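Glyceraldehyde-3-phosphate dehydrogenase (Sulfolobus solfataricus, PDB 1B7G) catalyses the phosphorylating oxidation of D-glyceraldehyde 3-phosphate to 1,3-bisphosphoglycerate in glycolysis, using NADP in preference to NAD. Local coordinates at residues Leu28-Thr34 against Ile48-Pro53; Arg135-Cys139 against Ile303-Asn308; Thr216-Met220 against Thr258-Val262; Asn224-Lys230 against Asp289-Met293. The protein carries 1 engineered substitution. All coordinates share one frame. Residues are numbered along the deposited sequence.

Contact 1: Leu28-Thr34 against Ile48-Pro53; sequences LVGVAKT and IRIYVP. Engineered in segment 48-53: Val52 (natural residue Leu). Unlike the reference sequence in segment 48-53: Ile48 (reference Tyr). With SO4 (sulfate ion), chain E.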
loop_
_atom_site.group_PDB
_atom_site.type_symbol
_atom_site.label_atom_id
_atom_site.label_comp_id
_atom_site.label_asym_id
_atom_site.label_seq_id
_atom_site.Cartn_x
_atom_site.Cartn_y
_atom_site.Cartn_z
ATOM N N LEU A 28 -14.661 -8.061 -19.091
ATOM C CA LEU A 28 -15.088 -8.654 -17.835
ATOM C C LEU A 28 -16.612 -8.771 -17.797
ATOM O O LEU A 28 -17.296 -7.757 -17.703
ATOM C CB LEU A 28 -14.618 -7.819 -16.647
ATOM C CG LEU A 28 -15.082 -8.311 -15.263
ATOM C CD1 LEU A 28 -14.446 -9.642 -14.886
ATOM C CD2 LEU A 28 -14.721 -7.256 -14.213
ATOM N N VAL A 29 -17.121 -9.985 -17.726
ATOM C CA VAL A 29 -18.563 -10.215 -17.671
ATOM C C VAL A 29 -19.083 -9.907 -16.288
ATOM O O VAL A 29 -20.169 -9.363 -16.094
ATOM C CB VAL A 29 -18.912 -11.678 -18.036
ATOM C CG1 VAL A 29 -20.326 -12.035 -17.636
ATOM C CG2 VAL A 29 -18.715 -11.920 -19.531
ATOM N N GLY A 30 -18.307 -10.291 -15.263
ATOM C CA GLY A 30 -18.788 -10.070 -13.892
ATOM C C GLY A 30 -17.931 -10.945 -12.956
ATOM O O GLY A 30 -17.050 -11.664 -13.438
ATOM N N VAL A 31 -18.139 -10.803 -11.655
ATOM C CA VAL A 31 -17.348 -11.542 -10.663
ATOM C C VAL A 31 -18.278 -12.243 -9.684
ATOM O O VAL A 31 -19.384 -11.773 -9.425
ATOM C CB VAL A 31 -16.398 -10.624 -9.872
ATOM C CG1 VAL A 31 -15.521 -9.794 -10.791
ATOM C CG2 VAL A 31 -17.116 -9.683 -8.917
ATOM N N ALA A 32 -17.797 -13.342 -9.095
ATOM C CA ALA A 32 -18.628 -14.105 -8.164
ATOM C C ALA A 32 -18.062 -14.038 -6.744
ATOM O O ALA A 32 -16.840 -14.136 -6.535
ATOM C CB ALA A 32 -18.772 -15.523 -8.667
ATOM N N LYS A 33 -18.958 -13.863 -5.776
ATOM C CA LYS A 33 -18.541 -13.656 -4.378
ATOM C C LYS A 33 -19.612 -14.106 -3.398
ATOM O O LYS A 33 -20.797 -14.046 -3.759
ATOM C CB LYS A 33 -18.312 -12.150 -4.222
ATOM C CG LYS A 33 -18.047 -11.694 -2.806
ATOM C CD LYS A 33 -16.582 -11.681 -2.449
ATOM C CE LYS A 33 -16.354 -11.002 -1.095
ATOM N NZ LYS A 33 -14.952 -11.195 -0.638
ATOM N N THR A 34 -19.260 -14.574 -2.204
ATOM C CA THR A 34 -20.271 -15.043 -1.269
ATOM C C THR A 34 -20.694 -14.013 -0.231
ATOM O O THR A 34 -21.892 -13.948 0.091
ATOM C CB THR A 34 -19.846 -16.332 -0.535
ATOM O OG1 THR A 34 -19.662 -17.376 -1.489
ATOM C CG2 THR A 34 -20.934 -16.772 0.431
ATOM N N ILE A 48 -18.834 -3.093 -11.452
ATOM C CA ILE A 48 -18.634 -4.522 -11.693
ATOM C C ILE A 48 -19.864 -5.301 -11.263
ATOM O O ILE A 48 -20.393 -5.159 -10.163
ATOM C CB ILE A 48 -17.350 -4.992 -10.953
ATOM C CG1 ILE A 48 -16.131 -4.258 -11.533
ATOM C CG2 ILE A 48 -17.188 -6.497 -11.133
ATOM C CD1 ILE A 48 -14.878 -4.388 -10.656
ATOM N N ARG A 49 -20.378 -6.135 -12.140
ATOM C CA ARG A 49 -21.528 -6.983 -11.858
ATOM C C ARG A 49 -21.129 -8.117 -10.909
ATOM O O ARG A 49 -20.190 -8.863 -11.222
ATOM C CB ARG A 49 -22.048 -7.594 -13.162
ATOM C CG ARG A 49 -22.807 -6.571 -14.020
ATOM C CD ARG A 49 -23.329 -7.239 -15.296
ATOM N NE ARG A 49 -23.851 -6.248 -16.211
ATOM C CZ ARG A 49 -24.162 -6.344 -17.487
ATOM N NH1 ARG A 49 -24.018 -7.469 -18.174
ATOM N NH2 ARG A 49 -24.638 -5.262 -18.103
ATOM N N ILE A 50 -21.856 -8.250 -9.822
ATOM C CA ILE A 50 -21.609 -9.289 -8.844
ATOM C C ILE A 50 -22.666 -10.377 -8.836
ATOM O O ILE A 50 -23.863 -10.128 -8.708
ATOM C CB ILE A 50 -21.527 -8.713 -7.417
ATOM C CG1 ILE A 50 -20.476 -7.597 -7.366
ATOM C CG2 ILE A 50 -21.211 -9.845 -6.434
ATOM C CD1 ILE A 50 -20.497 -6.857 -6.042
ATOM N N TYR A 51 -22.211 -11.605 -9.000
ATOM C CA TYR A 51 -23.052 -12.786 -9.025
ATOM C C TYR A 51 -22.776 -13.583 -7.747
ATOM O O TYR A 51 -21.637 -13.549 -7.255
ATOM C CB TYR A 51 -22.779 -13.605 -10.253
ATOM C CG TYR A 51 -23.067 -12.922 -11.577
ATOM C CD1 TYR A 51 -22.270 -11.915 -12.067
ATOM C CD2 TYR A 51 -24.145 -13.353 -12.356
ATOM C CE1 TYR A 51 -22.545 -11.312 -13.286
ATOM C CE2 TYR A 51 -24.414 -12.772 -13.589
ATOM C CZ TYR A 51 -23.615 -11.748 -14.045
ATOM O OH TYR A 51 -23.867 -11.153 -15.272
ATOM N N VAL A 52 -23.792 -14.187 -7.178
ATOM C CA VAL A 52 -23.704 -14.839 -5.875
ATOM C C VAL A 52 -24.319 -16.231 -5.917
ATOM O O VAL A 52 -25.348 -16.407 -6.569
ATOM C CB VAL A 52 -24.509 -14.012 -4.851
ATOM C CG1 VAL A 52 -24.572 -14.752 -3.497
ATOM C CG2 VAL A 52 -23.901 -12.632 -4.610
ATOM N N PRO A 53 -23.765 -17.187 -5.175
ATOM C CA PRO A 53 -24.324 -18.525 -5.120
ATOM C C PRO A 53 -25.772 -18.475 -4.656
ATOM O O PRO A 53 -26.081 -17.845 -3.651
ATOM C CB PRO A 53 -23.466 -19.278 -4.107
ATOM C CG PRO A 53 -22.220 -18.482 -3.986
ATOM C CD PRO A 53 -22.554 -17.059 -4.345
HETATM S S SO4 E . -16.295 -14.658 0.668
HETATM O O1 SO4 E . -17.083 -13.820 -0.288
HETATM O O2 SO4 E . -15.397 -13.771 1.487
HETATM O O3 SO4 E . -15.456 -15.633 -0.092
HETATM O O4 SO4 E . -17.213 -15.408 1.581
HETATM O O HOH W 1 -19.163 -6.660 -15.000
#
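A beta-alpha-beta unit of the Rossmann-type nucleotide-binding domain closes here: strand 26-32 crosses over through helix 38-45 to the parallel strand 50-51. Three backbone hydrogen bonds make the ladder. Val31 N donates to Arg49 O (2.9 Å), Tyr51 N to Val31 O (2.9 Å) and Lys33 N to Tyr51 O (3.1 Å), and a water bridges Arg49 N and, weakly, Val29 O. Gly30 lets the two backbones come close, its CA 3.2 Å from Arg49 O; a CB there would collide with that oxygen and with CE1 of Tyr51. On the face carrying Val31, its CG1 meets Ile48 CG2 at 3.7 Å and Leu28 CD2 reaches Ile48 CG2 at 4.0 Å, a cluster backed by helix 11-21. Tyr51 lies on the other face, with Ala32, against Leu74 of helix 71-77. Lys33 O is 3.5 Å from CG2 of the engineered Val52, while Thr34 N binds O1 of a sulfate at 3.0 Å. An anion at the end of the second strand, with the Lys33 side chain about 9 Å from that of Thr11, a probable NAD-binding residue, is consistent with the adenosine-ribose end of a Rossmann dinucleotide site, where NADP carries its 2'-phosphate.

Contact 2: Arg135-Cys139 against Ile303-Asn308; sequences RVVSC and IVVPEN. With SO4 (sulfate ion), chain C.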
loop_
_atom_site.group_PDB
_atom_site.type_symbol
_atom_site.label_atom_id
_atom_site.label_comp_id
_atom_site.label_asym_id
_atom_site.label_seq_id
_atom_site.Cartn_x
_atom_site.Cartn_y
_atom_site.Cartn_z
ATOM N N ARG A 135 -4.263 -25.253 -14.884
ATOM C CA ARG A 135 -4.025 -24.867 -13.486
ATOM C C ARG A 135 -2.835 -23.926 -13.452
ATOM O O ARG A 135 -1.755 -24.309 -13.901
ATOM C CB ARG A 135 -3.721 -26.062 -12.562
ATOM C CG ARG A 135 -3.564 -25.566 -11.096
ATOM C CD ARG A 135 -3.129 -26.762 -10.211
ATOM N NE ARG A 135 -1.807 -27.225 -10.630
ATOM C CZ ARG A 135 -0.977 -27.918 -9.857
ATOM N NH1 ARG A 135 -1.311 -28.177 -8.600
ATOM N NH2 ARG A 135 0.210 -28.265 -10.319
ATOM N N VAL A 136 -3.054 -22.655 -13.141
ATOM C CA VAL A 136 -1.911 -21.752 -13.000
ATOM C C VAL A 136 -1.242 -22.143 -11.660
ATOM O O VAL A 136 -1.913 -22.121 -10.644
ATOM C CB VAL A 136 -2.319 -20.282 -12.962
ATOM C CG1 VAL A 136 -1.140 -19.409 -12.506
ATOM C CG2 VAL A 136 -2.828 -19.783 -14.347
ATOM N N VAL A 137 0.042 -22.459 -11.651
ATOM C CA VAL A 137 0.708 -22.894 -10.417
ATOM C C VAL A 137 0.664 -21.801 -9.341
ATOM O O VAL A 137 0.341 -20.641 -9.606
ATOM C CB VAL A 137 2.165 -23.304 -10.635
ATOM C CG1 VAL A 137 2.240 -24.784 -11.050
ATOM C CG2 VAL A 137 2.855 -22.436 -11.667
ATOM N N SER A 138 1.003 -22.192 -8.100
ATOM C CA SER A 138 0.925 -21.246 -6.982
ATOM C C SER A 138 1.881 -20.103 -7.161
ATOM O O SER A 138 2.808 -20.108 -7.989
ATOM C CB SER A 138 1.242 -22.002 -5.648
ATOM O OG SER A 138 2.683 -22.205 -5.628
ATOM N N CYS A 139 1.781 -19.090 -6.287
ATOM C CA CYS A 139 2.653 -17.937 -6.331
ATOM C C CYS A 139 4.145 -18.301 -6.222
ATOM O O CYS A 139 4.974 -17.779 -6.947
ATOM C CB CYS A 139 2.298 -17.020 -5.105
ATOM S SG CYS A 139 0.519 -16.574 -5.098
ATOM N N ILE A 303 1.853 -11.852 -8.213
ATOM C CA ILE A 303 2.659 -12.572 -9.181
ATOM C C ILE A 303 1.876 -13.401 -10.182
ATOM O O ILE A 303 2.231 -13.347 -11.376
ATOM C CB ILE A 303 3.759 -13.438 -8.510
ATOM C CG1 ILE A 303 4.558 -14.145 -9.622
ATOM C CG2 ILE A 303 3.113 -14.407 -7.504
ATOM C CD1 ILE A 303 5.912 -14.705 -9.130
ATOM N N VAL A 304 0.755 -14.010 -9.811
ATOM C CA VAL A 304 0.032 -14.845 -10.760
ATOM C C VAL A 304 -0.955 -14.082 -11.641
ATOM O O VAL A 304 -1.554 -14.714 -12.533
ATOM C CB VAL A 304 -0.653 -16.072 -10.164
ATOM C CG1 VAL A 304 0.368 -17.008 -9.514
ATOM C CG2 VAL A 304 -1.777 -15.769 -9.190
ATOM N N VAL A 305 -1.178 -12.815 -11.413
ATOM C CA VAL A 305 -2.118 -12.046 -12.246
ATOM C C VAL A 305 -1.810 -12.092 -13.719
ATOM O O VAL A 305 -2.675 -12.599 -14.462
ATOM C CB VAL A 305 -2.251 -10.621 -11.668
ATOM C CG1 VAL A 305 -3.126 -9.709 -12.520
ATOM C CG2 VAL A 305 -2.884 -10.791 -10.271
ATOM N N PRO A 306 -0.643 -11.709 -14.221
ATOM C CA PRO A 306 -0.300 -11.799 -15.618
ATOM C C PRO A 306 -0.355 -13.222 -16.139
ATOM O O PRO A 306 -0.846 -13.454 -17.273
ATOM C CB PRO A 306 1.045 -11.127 -15.771
ATOM C CG PRO A 306 1.646 -11.218 -14.393
ATOM C CD PRO A 306 0.502 -11.197 -13.415
ATOM N N GLU A 307 -0.010 -14.234 -15.340
ATOM C CA GLU A 307 -0.093 -15.621 -15.694
ATOM C C GLU A 307 -1.523 -16.052 -16.013
ATOM O O GLU A 307 -1.764 -16.780 -16.978
ATOM C CB GLU A 307 0.455 -16.549 -14.558
ATOM C CG GLU A 307 1.879 -16.194 -14.145
ATOM C CD GLU A 307 2.885 -16.254 -15.271
ATOM O OE1 GLU A 307 2.650 -17.069 -16.186
ATOM O OE2 GLU A 307 3.860 -15.460 -15.327
ATOM N N ASN A 308 -2.497 -15.559 -15.249
ATOM C CA ASN A 308 -3.891 -15.912 -15.506
ATOM C C ASN A 308 -4.361 -15.289 -16.839
ATOM O O ASN A 308 -5.138 -15.926 -17.575
ATOM C CB ASN A 308 -4.792 -15.478 -14.355
ATOM C CG ASN A 308 -4.931 -16.478 -13.236
ATOM O OD1 ASN A 308 -5.785 -17.364 -13.279
ATOM N ND2 ASN A 308 -4.089 -16.357 -12.217
HETATM S S SO4 C . 2.683 -21.182 -2.167
HETATM O O1 SO4 C . 1.490 -21.036 -1.342
HETATM O O2 SO4 C . 3.940 -21.182 -1.236
HETATM O O3 SO4 C . 2.954 -20.144 -3.158
HETATM O O4 SO4 C . 2.554 -22.498 -2.819
#
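The catalytic Cys139, probably the nucleophile, rests against an aliphatic wall: its CB lies 3.6 Å from Ile303 CG2, and its SG is 4.4 Å from Val304 CG1. No hydrogen bond joins the two segments. Val304 packs against the turn that leads from strand 133-136 into helix 139-152, with its CG1 3.6 Å from Val137 O. Val136 points into the start of helix 304-315, where its CG1 meets Glu307 CB at 3.9 Å and Val304 CB at 4.1 Å. Asn308 ND2 returns to Val304 O (3.0 Å) while its OD1 accepts from Gln107, and Glu307 forms salt bridges with Arg146 and Arg245. Ser138, at the N-cap of helix 139-152, has its CA-to-CB bond pointing away from segment 303-308; its OG bonds to Thr141 and donates to sulfate O4 at 2.8 Å, an ion also held by His193, Arg166 and the Asn140 amide. The thiol thus lies against apolar side chains while polar ligands gather at the anion, which occupies the inorganic phosphate site, probably that of the attacking phosphate.

Contact 3: Thr216-Met220 against Thr258-Val262; sequences TLMHM and TAELV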
loop_
_atom_site.group_PDB
_atom_site.type_symbol
_atom_site.label_atom_id
_atom_site.label_comp_id
_atom_site.label_asym_id
_atom_site.label_seq_id
_atom_site.Cartn_x
_atom_site.Cartn_y
_atom_site.Cartn_z
ATOM N N THR A 216 3.866 -9.983 6.606
ATOM C CA THR A 216 2.680 -10.018 5.758
ATOM C C THR A 216 2.960 -9.618 4.300
ATOM O O THR A 216 2.109 -9.864 3.448
ATOM C CB THR A 216 1.563 -9.022 6.242
ATOM O OG1 THR A 216 2.153 -7.720 6.280
ATOM C CG2 THR A 216 1.103 -9.360 7.658
ATOM N N LEU A 217 4.112 -9.060 4.031
ATOM C CA LEU A 217 4.330 -8.407 2.750
ATOM C C LEU A 217 4.667 -9.301 1.580
ATOM O O LEU A 217 4.083 -9.148 0.510
ATOM C CB LEU A 217 5.403 -7.333 2.945
ATOM C CG LEU A 217 5.109 -6.338 4.094
ATOM C CD1 LEU A 217 6.119 -5.198 4.090
ATOM C CD2 LEU A 217 3.689 -5.775 3.941
ATOM N N MET A 218 5.672 -10.151 1.707
ATOM C CA MET A 218 6.215 -10.918 0.584
ATOM C C MET A 218 6.875 -12.194 1.121
ATOM O O MET A 218 7.380 -12.156 2.258
ATOM C CB MET A 218 7.369 -10.103 -0.028
ATOM C CG MET A 218 6.957 -8.983 -0.976
ATOM S SD MET A 218 8.330 -8.081 -1.651
ATOM C CE MET A 218 7.460 -6.602 -2.261
ATOM N N HIS A 219 6.971 -13.165 0.245
ATOM C CA HIS A 219 7.749 -14.357 0.477
ATOM C C HIS A 219 9.181 -14.084 0.032
ATOM O O HIS A 219 9.392 -13.167 -0.770
ATOM C CB HIS A 219 7.251 -15.498 -0.419
ATOM C CG HIS A 219 5.823 -15.872 -0.278
ATOM N ND1 HIS A 219 5.242 -16.241 0.902
ATOM C CD2 HIS A 219 4.828 -15.954 -1.206
ATOM C CE1 HIS A 219 3.989 -16.571 0.729
ATOM N NE2 HIS A 219 3.713 -16.411 -0.584
ATOM N N MET A 220 10.097 -14.979 0.424
ATOM C CA MET A 220 11.436 -14.976 -0.071
ATOM C C MET A 220 11.908 -16.395 -0.377
ATOM O O MET A 220 11.582 -17.375 0.298
ATOM C CB MET A 220 12.523 -14.279 0.776
ATOM C CG MET A 220 12.578 -12.769 0.532
ATOM S SD MET A 220 13.931 -11.944 1.345
ATOM C CE MET A 220 15.286 -12.396 0.212
ATOM N N THR A 258 12.041 -6.461 2.187
ATOM C CA THR A 258 10.728 -6.558 1.516
ATOM C C THR A 258 9.848 -5.339 1.804
ATOM O O THR A 258 9.182 -4.843 0.881
ATOM C CB THR A 258 10.007 -7.859 1.806
ATOM O OG1 THR A 258 9.721 -8.005 3.206
ATOM C CG2 THR A 258 10.862 -9.046 1.327
ATOM N N ALA A 259 9.884 -4.776 3.028
ATOM C CA ALA A 259 9.131 -3.574 3.363
ATOM C C ALA A 259 9.578 -2.359 2.548
ATOM O O ALA A 259 8.749 -1.528 2.182
ATOM C CB ALA A 259 9.215 -3.278 4.888
ATOM N N GLU A 260 10.860 -2.198 2.249
ATOM C CA GLU A 260 11.355 -1.123 1.411
ATOM C C GLU A 260 10.955 -1.314 -0.045
ATOM O O GLU A 260 10.736 -0.320 -0.753
ATOM C CB GLU A 260 12.907 -1.027 1.517
ATOM C CG GLU A 260 13.239 -0.491 2.935
ATOM C CD GLU A 260 14.693 -0.684 3.295
ATOM O OE1 GLU A 260 15.382 -1.542 2.665
ATOM O OE2 GLU A 260 15.175 0.017 4.213
ATOM N N LEU A 261 10.811 -2.574 -0.469
ATOM C CA LEU A 261 10.338 -2.858 -1.831
ATOM C C LEU A 261 8.861 -2.497 -1.915
ATOM O O LEU A 261 8.485 -1.886 -2.916
ATOM C CB LEU A 261 10.612 -4.315 -2.232
ATOM C CG LEU A 261 12.116 -4.634 -2.413
ATOM C CD1 LEU A 261 12.364 -6.112 -2.582
ATOM C CD2 LEU A 261 12.711 -3.851 -3.573
ATOM N N VAL A 262 8.066 -2.786 -0.872
ATOM C CA VAL A 262 6.640 -2.368 -0.887
ATOM C C VAL A 262 6.602 -0.843 -1.011
ATOM O O VAL A 262 5.855 -0.264 -1.775
ATOM C CB VAL A 262 5.862 -2.799 0.346
ATOM C CG1 VAL A 262 4.427 -2.205 0.447
ATOM C CG2 VAL A 262 5.716 -4.319 0.386
HETATM O O HOH W 2 7.964 -9.901 3.745
#
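Apolar contacts dominate this junction, in which the chain leading into strand 219-227 lies against the first turn of helix 258-267. Leu217 CD1 packs on Ala259, 3.5 Å from its CA and 3.7 Å from its CB, and also meets Val262 CG2 at 3.8 Å. The extended side chain of Met218 runs alongside the helix: its SD is 3.8 Å from Thr258 CB, and its terminal CE touches both Leu261 CB and Val262 CG2 at 3.9 Å. A looser approach, Met220 CG to Thr258 CG2 at 4.2 Å, completes the interface.

Polar contact is indirect. One water donates to Met218 O (2.8 Å) and is hydrogen-bonded to Thr258 OG1 (2.6 Å), bridging the strand entry and the helix, whose first turn is closed by Val262 N to Thr258 O at 2.9 Å.

Between Met218 and Met220, which point toward the helix, the catalytic-site residue His219 points away, and its ND1 is hydrogen-bonded to the backbone of Arg167. Leu217 O accepts from the side chain of Gln300, a probable NAD-binding residue, so the same short run of chain faces the helix and the active site.

Strand 278-288 supplies Met279 against Met218 and Phe281 against Met220, strand 291-298 adds Ala297 against both methionines, and Gln171 of the second subunit packs on Leu217 and Ala259.

Contact 4: Asn224-Lys230 against Asp289-Met293; sequences NITLKDK and DDEVM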
loop_
_atom_site.group_PDB
_atom_site.type_symbol
_atom_site.label_atom_id
_atom_site.label_comp_id
_atom_site.label_asym_id
_atom_site.label_seq_id
_atom_site.Cartn_x
_atom_site.Cartn_y
_atom_site.Cartn_z
ATOM N N ASN A 224 19.498 -22.764 -4.925
ATOM C CA ASN A 224 20.768 -23.333 -5.377
ATOM C C ASN A 224 20.453 -24.149 -6.645
ATOM O O ASN A 224 19.749 -25.138 -6.563
ATOM C CB ASN A 224 21.361 -24.211 -4.291
ATOM C CG ASN A 224 22.626 -24.928 -4.743
ATOM O OD1 ASN A 224 22.721 -25.638 -5.750
ATOM N ND2 ASN A 224 23.678 -24.735 -3.953
ATOM N N ILE A 225 21.065 -23.679 -7.731
ATOM C CA ILE A 225 20.812 -24.343 -9.025
ATOM C C ILE A 225 22.114 -25.008 -9.492
ATOM O O ILE A 225 23.202 -24.459 -9.353
ATOM C CB ILE A 225 20.371 -23.301 -10.076
ATOM C CG1 ILE A 225 19.019 -22.642 -9.743
ATOM C CG2 ILE A 225 20.275 -23.928 -11.477
ATOM C CD1 ILE A 225 18.804 -21.375 -10.570
ATOM N N THR A 226 21.966 -26.244 -10.027
ATOM C CA THR A 226 23.146 -26.883 -10.620
ATOM C C THR A 226 22.904 -26.974 -12.138
ATOM O O THR A 226 21.817 -27.413 -12.515
ATOM C CB THR A 226 23.405 -28.302 -10.085
ATOM O OG1 THR A 226 23.482 -28.228 -8.678
ATOM C CG2 THR A 226 24.698 -28.868 -10.684
ATOM N N LEU A 227 23.788 -26.386 -12.909
ATOM C CA LEU A 227 23.661 -26.344 -14.366
ATOM C C LEU A 227 24.462 -27.456 -15.052
ATOM O O LEU A 227 25.380 -28.052 -14.483
ATOM C CB LEU A 227 24.188 -24.993 -14.883
ATOM C CG LEU A 227 23.568 -23.766 -14.202
ATOM C CD1 LEU A 227 24.258 -22.492 -14.626
ATOM C CD2 LEU A 227 22.074 -23.721 -14.483
ATOM N N LYS A 228 24.139 -27.708 -16.315
ATOM C CA LYS A 228 24.806 -28.803 -17.038
ATOM C C LYS A 228 26.251 -28.451 -17.298
ATOM O O LYS A 228 27.174 -29.258 -17.235
ATOM C CB LYS A 228 24.023 -29.055 -18.327
ATOM C CG LYS A 228 24.789 -29.812 -19.415
ATOM C CD LYS A 228 23.845 -30.799 -20.096
ATOM C CE LYS A 228 24.213 -31.031 -21.550
ATOM N NZ LYS A 228 23.481 -32.206 -22.102
ATOM N N ASP A 229 26.456 -27.191 -17.673
ATOM C CA ASP A 229 27.745 -26.663 -18.030
ATOM C C ASP A 229 28.219 -25.563 -17.092
ATOM O O ASP A 229 27.392 -24.952 -16.417
ATOM C CB ASP A 229 27.605 -26.040 -19.464
ATOM C CG ASP A 229 26.733 -26.946 -20.328
ATOM O OD1 ASP A 229 27.116 -28.130 -20.484
ATOM O OD2 ASP A 229 25.635 -26.492 -20.742
ATOM N N LYS A 230 29.525 -25.298 -17.104
ATOM C CA LYS A 230 30.083 -24.212 -16.305
ATOM C C LYS A 230 29.750 -22.920 -17.034
ATOM O O LYS A 230 29.741 -22.910 -18.276
ATOM C CB LYS A 230 31.590 -24.355 -16.119
ATOM C CG LYS A 230 32.052 -25.736 -15.685
ATOM C CD LYS A 230 33.564 -25.796 -15.547
ATOM C CE LYS A 230 34.037 -27.163 -15.091
ATOM N NZ LYS A 230 34.284 -28.091 -16.230
ATOM N N ASP A 289 31.352 -21.838 -11.734
ATOM C CA ASP A 289 31.323 -23.051 -12.548
ATOM C C ASP A 289 29.870 -23.440 -12.820
ATOM O O ASP A 289 29.216 -22.710 -13.558
ATOM C CB ASP A 289 32.105 -24.190 -11.920
ATOM C CG ASP A 289 33.583 -23.933 -11.733
ATOM O OD1 ASP A 289 34.229 -23.160 -12.476
ATOM O OD2 ASP A 289 34.125 -24.535 -10.778
ATOM N N ASP A 290 29.447 -24.620 -12.381
ATOM C CA ASP A 290 28.103 -25.100 -12.636
ATOM C C ASP A 290 27.130 -24.822 -11.472
ATOM O O ASP A 290 25.971 -25.221 -11.543
ATOM C CB ASP A 290 28.084 -26.595 -12.937
ATOM C CG ASP A 290 28.400 -27.470 -11.742
ATOM O OD1 ASP A 290 28.757 -26.968 -10.658
ATOM O OD2 ASP A 290 28.310 -28.713 -11.899
ATOM N N GLU A 291 27.595 -24.094 -10.463
ATOM C CA GLU A 291 26.730 -23.783 -9.344
ATOM C C GLU A 291 26.279 -22.329 -9.354
ATOM O O GLU A 291 27.090 -21.407 -9.391
ATOM C CB GLU A 291 27.403 -24.048 -7.995
ATOM C CG GLU A 291 26.434 -24.513 -6.925
ATOM C CD GLU A 291 26.992 -24.421 -5.507
ATOM O OE1 GLU A 291 28.214 -24.286 -5.335
ATOM O OE2 GLU A 291 26.164 -24.473 -4.578
ATOM N N VAL A 292 24.962 -22.143 -9.250
ATOM C CA VAL A 292 24.412 -20.803 -9.133
ATOM C C VAL A 292 23.633 -20.711 -7.796
ATOM O O VAL A 292 22.804 -21.567 -7.483
ATOM C CB VAL A 292 23.443 -20.476 -10.274
ATOM C CG1 VAL A 292 22.799 -19.114 -10.030
ATOM C CG2 VAL A 292 24.164 -20.443 -11.619
ATOM N N MET A 293 23.873 -19.637 -7.072
ATOM C CA MET A 293 23.089 -19.388 -5.859
ATOM C C MET A 293 22.523 -17.960 -5.966
ATOM O O MET A 293 23.130 -17.178 -6.649
ATOM C CB MET A 293 23.907 -19.576 -4.591
ATOM C CG MET A 293 23.900 -20.994 -4.042
ATOM S SD MET A 293 25.008 -21.249 -2.625
ATOM C CE MET A 293 26.582 -21.153 -3.441
HETATM O O HOH W 3 26.228 -30.611 -13.883
#
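Asn224 takes a t rotamer that carries its amide diagonally across to Glu291 on the neighbouring strand, where ND2 donates to OE2 at 2.6 Å; the acid extends to meet it with chi1 at -147°, between the usual wells, and chi2 t. Asn224 ND2 also lies 3.7 Å from Met293 CG, on the face these residues share with Thr226. On the other face Ile225 (m) and Val292 (t) are paired, CB to CB 4.2 Å. Leu227, in the m,t rotamer, places CD1 3.6 Å from Val292 CG2. These are neighbouring antiparallel strands of the mixed sheet in the C-terminal, catalytic domain of the GAPDH fold. Ile225 and Val292 form the hydrogen-bonded pair (Ile225 N to Val292 O 2.7 Å, Val292 N to Ile225 O 2.9 Å); Leu227 N to Asp290 O (2.8 Å) follows. A water donates to Leu227 O at 2.8 Å and, weakly, to OD2 of Asp290 (p) at 3.4 Å. Lys230 CG lies 4.1 Å from Asp289 CB, although the lysine, bending at chi4 (p), leads its amine away.

Overall arrangement
Contacts 1 and 2 both reach the parallel sheet, contact 1 at its edge strand 50-51 and contact 2 at strand 133-136, with centres 20 Å apart. Contacts 3 and 4 share strand 219-227 of the mixed sheet, with centres 27 Å apart. The catalytic site draws together contacts 2 and 3, whose nearest atoms are about 5 Å apart: one supplies Cys139, the other His219, with Gln300 close to both. Strand 291-298 of contact 4 runs on through the chain to helix 304-315 of contact 2, though the nearest atoms of those contacts are about 15 Å apart. Contacts 1 and 4 lie on opposite sides of the chain's centre, their own centres 47 Å apart.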